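Long-range contact in betaine aldehyde dehydrogenase (Staphylococcus aureus subsp. aureus COL, PDB 4QTO), which catalyses the NAD-dependent oxidation of betaine aldehyde to glycine betaine: residues I340-G345 and G393-P398. Numbering follows the deposited sequence.
Sequences IKLGNG and GLFFEP
With CG anti to its carbonyl carbon (chi1 -69°), the Phe395 ring reaches across to Leu342 and Gly343; Ile340, its CG1 likewise anti to the carbonyl carbon (chi1 -66°), carries CD1 to the Pro398 ring. In this aldehyde dehydrogenase fold the contact joins two loops beside the seven-stranded sheet: 340-345 follows helix 323-337, whereas the loop segment 393-398 leads into strand 399-402. Their touching parts run nearly antiparallel, 171° apart, and are joined by apolar packing. Leu342 is wedged between the two rings. Its CD1 touches the CD corner of the Pro398 ring at 3.8 Å, while CG passes obliquely by Phe395 CD1 at 4.2 Å. CD2 lies over the backbone, 4.1 Å from Phe396 O. Further along, Ile340 runs alongside the Pro398 ring, pointing the opposite way, with Ile340 CD1 3.9 Å from Pro398 CB; Tyr306 of helix 294-306 packs on both, and Phe518 of a second subunit also touches Ile340. Polar backbone atoms find partners beyond the pair: Leu342 O accepts a hydrogen bond from Arg387 and Phe395 O one from Arg361. At the other end the Phe395 ring turns its edge to the glycine backbone, and Gly343 O lies in the ring plane, 3.4 Å from Phe395 CZ.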
# COMPACT_ATOMS: atom_id res chain seq x y z
N ILE A 340 23.48 -14.35 -39.00
CA ILE A 340 23.72 -13.24 -38.09
C ILE A 340 24.95 -12.44 -38.52
O ILE A 340 26.01 -13.02 -38.78
CB ILE A 340 23.88 -13.72 -36.63
CG1 ILE A 340 22.54 -14.32 -36.12
CG2 ILE A 340 24.33 -12.59 -35.72
CD1 ILE A 340 22.61 -14.88 -34.72
N LYS A 341 24.79 -11.13 -38.61
CA LYS A 341 25.85 -10.25 -39.07
C LYS A 341 26.74 -9.75 -37.93
O LYS A 341 26.28 -8.97 -37.08
CB LYS A 341 25.23 -9.07 -39.82
CG LYS A 341 24.54 -9.45 -41.13
CD LYS A 341 24.12 -8.21 -41.92
CE LYS A 341 23.83 -8.52 -43.39
NZ LYS A 341 22.77 -9.54 -43.55
N LEU A 342 27.99 -10.18 -37.93
CA LEU A 342 28.98 -9.74 -36.94
C LEU A 342 29.76 -8.55 -37.45
O LEU A 342 30.08 -8.46 -38.64
CB LEU A 342 29.96 -10.88 -36.61
CG LEU A 342 29.58 -11.83 -35.45
CD1 LEU A 342 28.16 -12.35 -35.53
CD2 LEU A 342 30.59 -12.98 -35.38
N GLY A 343 30.11 -7.65 -36.54
CA GLY A 343 30.91 -6.51 -36.93
C GLY A 343 31.04 -5.44 -35.86
O GLY A 343 30.78 -5.67 -34.69
N ASN A 344 31.47 -4.26 -36.30
CA ASN A 344 31.67 -3.10 -35.45
C ASN A 344 30.32 -2.59 -34.99
O ASN A 344 29.42 -2.37 -35.80
CB ASN A 344 32.38 -2.03 -36.29
CG ASN A 344 32.86 -0.82 -35.48
OD1 ASN A 344 32.42 -0.55 -34.37
ND2 ASN A 344 33.76 -0.05 -36.10
N GLY A 345 30.16 -2.36 -33.68
CA GLY A 345 28.92 -1.82 -33.16
C GLY A 345 28.54 -0.46 -33.72
O GLY A 345 27.36 -0.07 -33.69
N GLY A 393 39.53 -8.28 -33.49
CA GLY A 393 38.58 -8.09 -32.40
C GLY A 393 38.28 -9.35 -31.62
O GLY A 393 38.63 -10.46 -32.01
N LEU A 394 37.53 -9.18 -30.53
CA LEU A 394 37.21 -10.28 -29.64
C LEU A 394 35.89 -10.95 -30.02
O LEU A 394 34.98 -11.09 -29.22
CB LEU A 394 37.16 -9.77 -28.21
CG LEU A 394 38.51 -9.23 -27.67
CD1 LEU A 394 38.30 -8.42 -26.43
CD2 LEU A 394 39.44 -10.40 -27.38
N PHE A 395 35.81 -11.38 -31.28
CA PHE A 395 34.61 -12.02 -31.77
C PHE A 395 34.54 -13.52 -31.48
O PHE A 395 35.57 -14.23 -31.38
CB PHE A 395 34.43 -11.75 -33.26
CG PHE A 395 34.09 -10.33 -33.57
CD1 PHE A 395 32.76 -9.92 -33.56
CD2 PHE A 395 35.08 -9.41 -33.81
CE1 PHE A 395 32.44 -8.60 -33.81
CE2 PHE A 395 34.76 -8.10 -34.05
CZ PHE A 395 33.43 -7.70 -34.07
N PHE A 396 33.31 -13.97 -31.31
CA PHE A 396 33.02 -15.39 -31.11
C PHE A 396 31.71 -15.65 -31.86
O PHE A 396 30.77 -14.87 -31.74
CB PHE A 396 32.94 -15.78 -29.65
CG PHE A 396 32.98 -17.27 -29.45
CD1 PHE A 396 34.20 -17.92 -29.37
CD2 PHE A 396 31.83 -17.99 -29.37
CE1 PHE A 396 34.26 -19.30 -29.24
CE2 PHE A 396 31.88 -19.36 -29.22
CZ PHE A 396 33.08 -20.01 -29.16
N GLU A 397 31.69 -16.71 -32.66
CA GLU A 397 30.53 -16.97 -33.49
C GLU A 397 29.28 -17.31 -32.68
O GLU A 397 29.37 -17.98 -31.65
CB GLU A 397 30.79 -18.13 -34.42
CG GLU A 397 31.81 -17.84 -35.51
CD GLU A 397 32.18 -19.10 -36.31
OE1 GLU A 397 31.94 -20.26 -35.86
OE2 GLU A 397 32.79 -18.90 -37.38
N PRO A 398 28.10 -16.86 -33.15
CA PRO A 398 26.87 -17.28 -32.47
C PRO A 398 26.76 -18.78 -32.61
O PRO A 398 26.99 -19.35 -33.70
CB PRO A 398 25.76 -16.51 -33.17
CG PRO A 398 26.35 -16.10 -34.48
CD PRO A 398 27.84 -15.94 -34.26